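Local coordinates for protein malate dehydrogenase (Entamoeba histolytica, PDB 3I0P) that probably catalyses the reversible, NAD-dependent oxidation of malate to oxaloacetate, working as a two-chain assembly with bound NAD, at residues Gly46-Gly51 with Gln335-Phe340; Gly88-Gly93 with Ser277-Leu282; Ser172-Pro177 with Thr310-Asp315. All blocks are in the same frame, centred on the assembly; numbering follows the deposited sequence.

Contact 1: Gly46-Gly51 with Gln335-Phe340. With NAD (nicotinamide-adenine-dinucleotide), chain B.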
loop_
_atom_site.group_PDB
_atom_site.type_symbol
_atom_site.label_atom_id
_atom_site.label_comp_id
_atom_site.label_asym_id
_atom_site.label_seq_id
_atom_site.Cartn_x
_atom_site.Cartn_y
_atom_site.Cartn_z
ATOM N N GLY A 46 7.651 -8.427 19.236
ATOM C CA GLY A 46 7.126 -9.768 19.028
ATOM C C GLY A 46 7.360 -10.317 17.639
ATOM O O GLY A 46 6.766 -11.313 17.261
ATOM N N MET A 47 8.237 -9.673 16.877
ATOM C CA MET A 47 8.639 -10.183 15.568
ATOM C C MET A 47 9.810 -11.126 15.793
ATOM O O MET A 47 10.954 -10.795 15.502
ATOM C CB MET A 47 9.054 -9.038 14.627
ATOM C CG MET A 47 8.021 -7.948 14.418
ATOM S SD MET A 47 6.503 -8.646 13.763
ATOM C CE MET A 47 5.521 -7.149 13.502
ATOM N N ASP A 48 9.520 -12.303 16.317
ATOM C CA ASP A 48 10.562 -13.176 16.867
ATOM C C ASP A 48 11.531 -13.740 15.816
ATOM O O ASP A 48 12.562 -14.327 16.154
ATOM C CB ASP A 48 9.924 -14.264 17.744
ATOM C CG ASP A 48 9.166 -13.668 18.933
ATOM O OD1 ASP A 48 9.721 -12.768 19.591
ATOM O OD2 ASP A 48 8.018 -14.079 19.198
ATOM N N THR A 49 11.198 -13.514 14.549
ATOM C CA THR A 49 12.037 -13.906 13.426
ATOM C C THR A 49 13.114 -12.872 13.056
ATOM O O THR A 49 13.936 -13.126 12.173
ATOM C CB THR A 49 11.162 -14.153 12.176
ATOM O OG1 THR A 49 10.371 -15.335 12.372
ATOM C CG2 THR A 49 12.030 -14.314 10.927
ATOM N N HIS A 50 13.124 -11.718 13.717
ATOM C CA HIS A 50 13.938 -10.595 13.234
ATOM C C HIS A 50 14.865 -9.917 14.244
ATOM O O HIS A 50 15.457 -8.875 13.939
ATOM C CB HIS A 50 13.056 -9.572 12.509
ATOM C CG HIS A 50 12.620 -10.023 11.153
ATOM N ND1 HIS A 50 11.382 -10.578 10.914
ATOM C CD2 HIS A 50 13.273 -10.034 9.966
ATOM C CE1 HIS A 50 11.282 -10.894 9.634
ATOM N NE2 HIS A 50 12.418 -10.579 9.038
ATOM N N GLY A 51 14.995 -10.516 15.428
ATOM C CA GLY A 51 15.929 -10.043 16.461
ATOM C C GLY A 51 16.925 -11.122 16.844
ATOM O O GLY A 51 17.494 -11.778 15.974
ATOM N N GLN A 335 5.021 -4.289 26.081
ATOM C CA GLN A 335 4.788 -4.007 27.506
ATOM C C GLN A 335 5.070 -5.244 28.361
ATOM O O GLN A 335 5.712 -5.160 29.413
ATOM C CB GLN A 335 3.360 -3.487 27.749
ATOM C CG GLN A 335 3.054 -2.110 27.138
ATOM C CD GLN A 335 3.991 -1.003 27.625
ATOM O OE1 GLN A 335 4.867 -0.555 26.884
ATOM N NE2 GLN A 335 3.813 -0.565 28.868
ATOM N N LYS A 336 4.583 -6.384 27.882
ATOM C CA LYS A 336 4.829 -7.689 28.486
ATOM C C LYS A 336 6.338 -7.991 28.590
ATOM O O LYS A 336 6.837 -8.283 29.678
ATOM C CB LYS A 336 4.107 -8.753 27.652
ATOM C CG LYS A 336 4.201 -10.182 28.153
ATOM C CD LYS A 336 3.368 -11.113 27.246
ATOM C CE LYS A 336 2.944 -12.398 27.964
ATOM N NZ LYS A 336 4.107 -13.291 28.232
ATOM N N ARG A 337 7.060 -7.890 27.472
ATOM C CA ARG A 337 8.466 -8.303 27.423
ATOM C C ARG A 337 9.416 -7.341 28.119
ATOM O O ARG A 337 10.480 -7.737 28.626
ATOM C CB ARG A 337 8.901 -8.578 25.992
ATOM C CG ARG A 337 8.233 -9.806 25.453
ATOM C CD ARG A 337 8.803 -10.222 24.143
ATOM N NE ARG A 337 8.115 -11.400 23.643
ATOM C CZ ARG A 337 8.234 -11.861 22.407
ATOM N NH1 ARG A 337 9.014 -11.239 21.543
ATOM N NH2 ARG A 337 7.568 -12.945 22.034
ATOM N N ARG A 338 9.014 -6.078 28.146
ATOM C CA ARG A 338 9.766 -5.037 28.819
ATOM C C ARG A 338 9.955 -5.382 30.298
ATOM O O ARG A 338 11.031 -5.173 30.848
ATOM C CB ARG A 338 9.055 -3.696 28.653
ATOM C CG ARG A 338 9.919 -2.484 28.894
ATOM C CD ARG A 338 9.220 -1.212 28.396
ATOM N NE ARG A 338 9.370 -1.027 26.946
ATOM C CZ ARG A 338 10.443 -0.494 26.351
ATOM N NH1 ARG A 338 11.488 -0.088 27.065
ATOM N NH2 ARG A 338 10.475 -0.366 25.032
ATOM N N LYS A 339 8.924 -5.931 30.931
ATOM C CA LYS A 339 9.001 -6.206 32.368
ATOM C C LYS A 339 9.301 -7.668 32.719
ATOM O O LYS A 339 9.972 -7.926 33.716
ATOM C CB LYS A 339 7.764 -5.676 33.120
ATOM C CG LYS A 339 6.414 -6.147 32.576
ATOM C CD LYS A 339 5.297 -5.168 32.966
ATOM C CE LYS A 339 3.952 -5.577 32.358
ATOM N NZ LYS A 339 3.060 -4.401 32.076
ATOM N N PHE A 340 8.830 -8.609 31.900
ATOM C CA PHE A 340 8.981 -10.033 32.215
ATOM C C PHE A 340 10.042 -10.784 31.411
ATOM O O PHE A 340 10.301 -11.965 31.675
ATOM C CB PHE A 340 7.641 -10.755 32.085
ATOM C CG PHE A 340 6.547 -10.151 32.907
ATOM C CD1 PHE A 340 6.777 -9.774 34.240
ATOM C CD2 PHE A 340 5.276 -9.965 32.362
ATOM C CE1 PHE A 340 5.762 -9.206 35.008
ATOM C CE2 PHE A 340 4.252 -9.410 33.127
ATOM C CZ PHE A 340 4.496 -9.028 34.452
HETATM P PA NAD B . 1.988 -9.954 10.015
HETATM O O1A NAD B . 2.489 -10.460 11.346
HETATM O O2A NAD B . 1.122 -10.852 9.191
HETATM O O5B NAD B . 1.204 -8.585 10.323
HETATM C C5B NAD B . 1.826 -7.565 11.125
HETATM C C4B NAD B . 1.101 -6.216 11.026
HETATM O O4B NAD B . -0.324 -6.376 10.982
HETATM C C3B NAD B . 1.359 -5.331 12.228
HETATM O O3B NAD B . 1.304 -3.960 11.801
HETATM C C2B NAD B . 0.202 -5.636 13.156
HETATM O O2B NAD B . -0.073 -4.542 14.032
HETATM C C1B NAD B . -0.929 -5.840 12.168
HETATM N N9A NAD B . -2.017 -6.747 12.637
HETATM C C8A NAD B . -1.912 -8.049 12.943
HETATM N N7A NAD B . -3.135 -8.505 13.290
HETATM C C5A NAD B . -4.011 -7.478 13.190
HETATM C C6A NAD B . -5.385 -7.334 13.409
HETATM N N6A NAD B . -6.142 -8.377 13.826
HETATM N N1A NAD B . -5.973 -6.128 13.216
HETATM C C2A NAD B . -5.253 -5.073 12.811
HETATM N N3A NAD B . -3.936 -5.186 12.588
HETATM C C4A NAD B . -3.295 -6.374 12.773
HETATM O O3 NAD B . 3.217 -9.396 9.107
HETATM P PN NAD B . 4.412 -10.234 8.386
HETATM O O1N NAD B . 4.230 -10.076 6.896
HETATM O O2N NAD B . 4.541 -11.607 9.000
HETATM O O5D NAD B . 5.733 -9.425 8.795
HETATM C C5D NAD B . 6.347 -9.612 10.074
HETATM C C4D NAD B . 7.668 -8.850 10.146
HETATM O O4D NAD B . 8.598 -9.368 9.191
HETATM C C3D NAD B . 7.500 -7.371 9.823
HETATM O O3D NAD B . 8.036 -6.617 10.919
HETATM C C2D NAD B . 8.264 -7.150 8.517
HETATM O O2D NAD B . 8.949 -5.890 8.401
HETATM C C1D NAD B . 9.273 -8.275 8.559
HETATM N N1N NAD B . 9.775 -8.611 7.228
HETATM C C2N NAD B . 11.002 -8.166 6.878
HETATM C C3N NAD B . 11.525 -8.463 5.616
HETATM C C7N NAD B . 12.886 -7.975 5.207
HETATM O O7N NAD B . 13.308 -8.262 4.094
HETATM N N7N NAD B . 13.601 -7.244 6.060
HETATM C C4N NAD B . 10.763 -9.227 4.727
HETATM C C5N NAD B . 9.493 -9.667 5.113
HETATM C C6N NAD B . 9.019 -9.344 6.384
#
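Arg337, on helix 328-340, grips Asp48 at the protein surface in an end-on bidentate salt bridge. Asp48 lies just past a Schellman motif that closes helix 29-45. Gly46 is the C-prime residue of that motif, and its positive phi turns the chain into the 46-51 loop. From CB, Arg337 has CG anti to the carbonyl carbon (chi1 -69°), and a chain extended from CG to NE carries the guanidinium across to the loop. NE has a long, weak ion pair with Asp342. CZ lies 3.3 Å from Asp48 OD1, with the carboxylate at the edge of the guanidinium. NH1 donates to Asp48 OD1 at 2.6 Å and also to Asp43 O at the end of helix 29-45. It passes 3.5 Å from Gly46 CA as well. NH2 makes the straighter bond, to Asp48 OD2 at 3.1 Å with an N-H...O angle of 175° and in the guanidinium plane. The NH1 bond to OD1 is more bent, and its acceptor is tilted out of that plane. A weak bond from NH2 to OD1 is also present. Both oxygens use their syn lone pairs, and the two flat groups lie nearly coplanar, 29° apart. The double grip fixes the rotation of both groups. Met47 to His50 form a type I turn, closed by His50 N to Met47 O. Met47 and His50 belong to the NAD pocket. Glu330, on the same helix as Arg337, hydrogen-bonds the NAD, so the salt bridge ties together two elements that hold the cofactor; His245 and Lys246 of the second subunit bind it too. Within the pocket Met47 CE is 3.6 Å from NAD O3D, and His50 CE1 is 3.1 Å from NAD O4D.

Contact 2: Gly88-Gly93 with Ser277-Leu282; sequences GNNGFG and SGKFSL
This is a small, partly buried polar contact between two connecting loops at one end of the mixed sheet. It joins Asn90, in the turn after strand 83-87, to Lys279, in the link between helix 269-277 and strand 282-290. Lys279 NZ donates to Asn90 OD1 at 3.1 Å. The nitrogen sits above the carbonyl plane, 51° out of it, and not on a lone pair. The two side chains cross at about a right angle. The lysine also lays its methylenes against the amide, with Lys279 CD 3.4 Å from Asn90 OD1. A bend at the last torsion of the lysine, chi4 -148°, sets NZ over the oxygen. Asn90 has CG anti to its own nitrogen (chi1 -176°), which sends the amide across to the other loop. The other end of that amide is held too. Asn90 ND2 hydrogen-bonds Met67 O and donates to a water at 3.1 Å. The water reaches on to Ser281 OG by a weak bond of 3.4 Å, a second bridge between the loops. Both ends of the amide are thus engaged, which supports its modelled orientation. Residues 88-91 form a type I' turn, in which Asn89 and Asn90 both have positive phi and Gly91 N bonds Gly88 O at 2.9 Å. The turn opens a beta-alpha-beta crossover: strand 83-87, helix 93-111, then the parallel neighbour strand 113-121. Phe92 takes the N-cap position of that helix. Strand 113-121 lies between 83-87 and 282-290 in the sheet. Backbone hydrogen bonds join Asn90 to Asn120 and Leu282 to Ser121, so both loops attach near the same strand end. On the lysine side, Gly278 leaves helix 269-277 with positive phi, and Lys279 N makes a weak 3.3 Å bond to Ser277 OG.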
loop_
_atom_site.group_PDB
_atom_site.type_symbol
_atom_site.label_atom_id
_atom_site.label_comp_id
_atom_site.label_asym_id
_atom_site.label_seq_id
_atom_site.Cartn_x
_atom_site.Cartn_y
_atom_site.Cartn_z
ATOM N N GLY A 88 24.901 2.202 0.139
ATOM C CA GLY A 88 25.010 1.585 1.462
ATOM C C GLY A 88 26.380 1.047 1.820
ATOM O O GLY A 88 26.629 0.689 2.981
ATOM N N ASN A 89 27.262 0.979 0.819
ATOM C CA ASN A 89 28.651 0.540 0.992
ATOM C C ASN A 89 28.744 -0.837 1.622
ATOM O O ASN A 89 29.706 -1.149 2.331
ATOM C CB ASN A 89 29.443 1.565 1.808
ATOM C CG ASN A 89 29.701 2.834 1.041
ATOM O OD1 ASN A 89 30.037 2.794 -0.140
ATOM N ND2 ASN A 89 29.540 3.973 1.702
ATOM N N ASN A 90 27.718 -1.648 1.357
ATOM C CA ASN A 90 27.595 -3.019 1.871
ATOM C C ASN A 90 27.515 -3.078 3.408
ATOM O O ASN A 90 27.836 -4.098 4.022
ATOM C CB ASN A 90 28.693 -3.944 1.283
ATOM C CG ASN A 90 28.545 -5.405 1.719
ATOM O OD1 ASN A 90 29.510 -6.027 2.140
ATOM N ND2 ASN A 90 27.345 -5.945 1.625
ATOM N N GLY A 91 27.058 -1.987 4.021
ATOM C CA GLY A 91 26.862 -1.958 5.473
ATOM C C GLY A 91 25.591 -2.654 5.946
ATOM O O GLY A 91 24.872 -3.283 5.159
ATOM N N PHE A 92 25.319 -2.538 7.242
ATOM C CA PHE A 92 24.082 -3.035 7.833
ATOM C C PHE A 92 22.895 -2.241 7.318
ATOM O O PHE A 92 22.925 -1.003 7.309
ATOM C CB PHE A 92 24.084 -2.810 9.328
ATOM C CG PHE A 92 25.112 -3.586 10.081
ATOM C CD1 PHE A 92 24.942 -4.954 10.318
ATOM C CD2 PHE A 92 26.212 -2.930 10.638
ATOM C CE1 PHE A 92 25.880 -5.660 11.068
ATOM C CE2 PHE A 92 27.142 -3.624 11.391
ATOM C CZ PHE A 92 26.982 -4.989 11.608
ATOM N N GLY A 93 21.829 -2.939 6.939
ATOM C CA GLY A 93 20.605 -2.266 6.536
ATOM C C GLY A 93 20.104 -1.335 7.622
ATOM O O GLY A 93 19.559 -0.277 7.329
ATOM N N SER A 277 29.316 -12.452 -5.963
ATOM C CA SER A 277 30.080 -11.569 -5.077
ATOM C C SER A 277 30.162 -12.060 -3.625
ATOM O O SER A 277 31.000 -11.582 -2.856
ATOM C CB SER A 277 29.479 -10.157 -5.095
ATOM O OG SER A 277 28.242 -10.126 -4.391
ATOM N N GLY A 278 29.276 -12.979 -3.250
ATOM C CA GLY A 278 29.219 -13.479 -1.881
ATOM C C GLY A 278 28.323 -12.681 -0.942
ATOM O O GLY A 278 28.145 -13.072 0.204
ATOM N N LYS A 279 27.749 -11.580 -1.436
ATOM C CA LYS A 279 26.994 -10.626 -0.616
ATOM C C LYS A 279 25.584 -10.352 -1.168
ATOM O O LYS A 279 25.428 -10.089 -2.367
ATOM C CB LYS A 279 27.755 -9.298 -0.543
ATOM C CG LYS A 279 29.225 -9.409 -0.134
ATOM C CD LYS A 279 29.977 -8.130 -0.453
ATOM C CE LYS A 279 31.432 -8.216 -0.022
ATOM N NZ LYS A 279 31.929 -6.859 0.386
ATOM N N PHE A 280 24.568 -10.406 -0.297
ATOM C CA PHE A 280 23.207 -9.968 -0.649
ATOM C C PHE A 280 23.144 -8.457 -0.664
ATOM O O PHE A 280 23.187 -7.833 0.394
ATOM C CB PHE A 280 22.157 -10.508 0.325
ATOM C CG PHE A 280 21.888 -11.981 0.172
ATOM C CD1 PHE A 280 21.180 -12.467 -0.930
ATOM C CD2 PHE A 280 22.340 -12.883 1.130
ATOM C CE1 PHE A 280 20.931 -13.828 -1.076
ATOM C CE2 PHE A 280 22.100 -14.242 0.999
ATOM C CZ PHE A 280 21.391 -14.722 -0.100
ATOM N N SER A 281 23.048 -7.874 -1.862
ATOM C CA SER A 281 23.008 -6.424 -2.026
ATOM C C SER A 281 21.593 -5.997 -2.426
ATOM O O SER A 281 21.075 -6.440 -3.450
ATOM C CB SER A 281 24.060 -5.976 -3.038
ATOM O OG SER A 281 24.037 -4.580 -3.263
ATOM N N LEU A 282 20.994 -5.135 -1.593
ATOM C CA LEU A 282 19.551 -4.814 -1.606
ATOM C C LEU A 282 19.296 -3.309 -1.657
ATOM O O LEU A 282 20.202 -2.507 -1.413
ATOM C CB LEU A 282 18.891 -5.321 -0.319
ATOM C CG LEU A 282 18.823 -6.798 0.036
ATOM C CD1 LEU A 282 18.364 -6.933 1.465
ATOM C CD2 LEU A 282 17.880 -7.529 -0.859
HETATM O O HOH W 1 25.291 -4.457 -0.147
#

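Contact 3: Ser172-Pro177 with Thr310-Asp315; sequences SDEAFP and TLRNTD
Glu174 has CG anti to the carbonyl carbon (chi1 -51°) and a chain extended beyond it, while Arg312 bends at chi3 (-89°), which turns its guanidinium to the carboxylate. The two side chains come from opposite directions. The pairing is a salt bridge of Glu174 OE2 with Arg312 NH1, but the modelled 2.3 Å is too short, so the exact places of both atoms are doubtful. As modelled, the flat groups are nearly coplanar, 27° apart, and the acid meets the guanidinium at its edge. Phe176 brings its ring edge toward the same arginine, with CZ 4.1 Å from Arg312 NH2. On its own loop, Glu174 N bonds Ser172 OG in an ST turn. Leu311 O accepts from Thr314 N and OG1. Two further bonds join loop and helix: Glu174 OE1 with Asn308 ND2, and a salt bridge of Asp173 with Arg309. Arg312 has a second acidic partner in Glu328. Together these tie the loop between strands 166-170 and 178-182, at the sheet edge, to the C-terminal end of helix 297-312, with helix 328-340 alongside, where Tyr331 meets the Phe176 ring.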
loop_
_atom_site.group_PDB
_atom_site.type_symbol
_atom_site.label_atom_id
_atom_site.label_comp_id
_atom_site.label_asym_id
_atom_site.label_seq_id
_atom_site.Cartn_x
_atom_site.Cartn_y
_atom_site.Cartn_z
ATOM N N SER A 172 -0.213 9.003 16.764
ATOM C CA SER A 172 -1.495 8.658 17.370
ATOM C C SER A 172 -1.604 9.365 18.724
ATOM O O SER A 172 -0.581 9.788 19.284
ATOM C CB SER A 172 -1.569 7.147 17.561
ATOM O OG SER A 172 -2.808 6.752 18.116
ATOM N N ASP A 173 -2.823 9.507 19.255
ATOM C CA ASP A 173 -2.975 10.112 20.583
ATOM C C ASP A 173 -3.075 9.033 21.640
ATOM O O ASP A 173 -3.328 9.314 22.809
ATOM C CB ASP A 173 -4.151 11.104 20.657
ATOM C CG ASP A 173 -5.518 10.427 20.727
ATOM O OD1 ASP A 173 -5.643 9.215 20.429
ATOM O OD2 ASP A 173 -6.500 11.123 21.073
ATOM N N GLU A 174 -2.878 7.794 21.207
ATOM C CA GLU A 174 -2.851 6.653 22.095
ATOM C C GLU A 174 -1.421 6.407 22.595
ATOM O O GLU A 174 -0.515 7.188 22.293
ATOM C CB GLU A 174 -3.406 5.437 21.365
ATOM C CG GLU A 174 -4.742 5.703 20.714
ATOM C CD GLU A 174 -5.347 4.465 20.107
ATOM O OE1 GLU A 174 -4.753 3.917 19.149
ATOM O OE2 GLU A 174 -6.430 4.042 20.583
ATOM N N ALA A 175 -1.228 5.331 23.358
ATOM C CA ALA A 175 0.064 5.035 23.994
ATOM C C ALA A 175 1.091 4.486 23.004
ATOM O O ALA A 175 2.276 4.389 23.315
ATOM C CB ALA A 175 -0.129 4.066 25.156
ATOM N N PHE A 176 0.613 4.116 21.820
ATOM C CA PHE A 176 1.433 3.599 20.727
ATOM C C PHE A 176 0.938 4.239 19.438
ATOM O O PHE A 176 -0.253 4.527 19.322
ATOM C CB PHE A 176 1.275 2.076 20.626
ATOM C CG PHE A 176 -0.161 1.619 20.554
ATOM C CD1 PHE A 176 -0.752 1.337 19.328
ATOM C CD2 PHE A 176 -0.930 1.500 21.716
ATOM C CE1 PHE A 176 -2.084 0.926 19.260
ATOM C CE2 PHE A 176 -2.248 1.095 21.654
ATOM C CZ PHE A 176 -2.830 0.806 20.429
ATOM N N PRO A 177 1.841 4.464 18.462
ATOM C CA PRO A 177 1.392 4.985 17.162
ATOM C C PRO A 177 0.706 3.911 16.331
ATOM O O PRO A 177 0.834 2.715 16.634
ATOM C CB PRO A 177 2.698 5.390 16.478
ATOM C CG PRO A 177 3.720 4.516 17.095
ATOM C CD PRO A 177 3.310 4.366 18.530
ATOM N N THR A 310 -13.224 4.282 17.033
ATOM C CA THR A 310 -14.435 3.951 16.292
ATOM C C THR A 310 -14.349 2.532 15.769
ATOM O O THR A 310 -15.295 1.760 15.906
ATOM C CB THR A 310 -14.664 4.927 15.125
ATOM O OG1 THR A 310 -14.760 6.251 15.643
ATOM C CG2 THR A 310 -15.948 4.593 14.363
ATOM N N LEU A 311 -13.205 2.202 15.179
ATOM C CA LEU A 311 -12.985 0.879 14.597
ATOM C C LEU A 311 -13.161 -0.229 15.640
ATOM O O LEU A 311 -13.918 -1.182 15.415
ATOM C CB LEU A 311 -11.607 0.796 13.921
ATOM C CG LEU A 311 -11.410 1.500 12.565
ATOM C CD1 LEU A 311 -9.940 1.464 12.167
ATOM C CD2 LEU A 311 -12.284 0.896 11.460
ATOM N N ARG A 312 -12.491 -0.074 16.784
ATOM C CA ARG A 312 -12.555 -1.058 17.876
ATOM C C ARG A 312 -13.942 -1.187 18.518
ATOM O O ARG A 312 -14.277 -2.245 19.065
ATOM C CB ARG A 312 -11.501 -0.747 18.941
ATOM C CG ARG A 312 -10.094 -1.049 18.484
ATOM C CD ARG A 312 -9.118 -0.906 19.608
ATOM N NE ARG A 312 -8.606 0.453 19.717
ATOM C CZ ARG A 312 -7.388 0.827 19.344
ATOM N NH1 ARG A 312 -7.005 2.077 19.498
ATOM N NH2 ARG A 312 -6.545 -0.044 18.823
ATOM N N ASN A 313 -14.739 -0.119 18.433
ATOM C CA ASN A 313 -16.102 -0.105 18.961
ATOM C C ASN A 313 -17.194 -0.721 18.089
ATOM O O ASN A 313 -18.336 -0.814 18.535
ATOM C CB ASN A 313 -16.519 1.318 19.313
ATOM C CG ASN A 313 -16.426 1.604 20.794
ATOM O OD1 ASN A 313 -16.866 0.804 21.629
ATOM N ND2 ASN A 313 -15.866 2.757 21.131
ATOM N N THR A 314 -16.869 -1.122 16.859
ATOM C CA THR A 314 -17.871 -1.725 15.968
ATOM C C THR A 314 -18.184 -3.161 16.386
ATOM O O THR A 314 -17.415 -3.780 17.120
ATOM C CB THR A 314 -17.464 -1.678 14.466
ATOM O OG1 THR A 314 -16.181 -2.289 14.280
ATOM C CG2 THR A 314 -17.425 -0.250 13.957
ATOM N N ASP A 315 -19.319 -3.681 15.927
ATOM C CA ASP A 315 -19.762 -5.011 16.332
ATOM C C ASP A 315 -18.732 -6.075 15.977
ATOM O O ASP A 315 -18.264 -6.154 14.841
ATOM C CB ASP A 315 -21.125 -5.359 15.719
ATOM C CG ASP A 315 -22.266 -4.526 16.296
ATOM O OD1 ASP A 315 -22.144 -4.024 17.443
ATOM O OD2 ASP A 315 -23.292 -4.382 15.593
#

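Contacts 1 and 3 lie at the surface, while contact 2 is partly buried; none is in the hydrophobic core. The surface pair rely on arginine-carboxylate salt bridges. Contact 2 instead uses a neutral amide, a lysine and a water between loops of the mixed sheet. Contact 1 uses helix 328-340, and Phe176 of contact 3 packs on that same helix, the next one after 297-312. The nearest atoms of contacts 1 and 3 are about 7 Å apart, without touching. Contact 1 borders the cofactor; the Phe176 side chain of contact 3 is about 8 Å from it. Contacts 2 and 3 alternate along the chain, on opposite sides of its centre. Both are nested within the loop closed by contact 1.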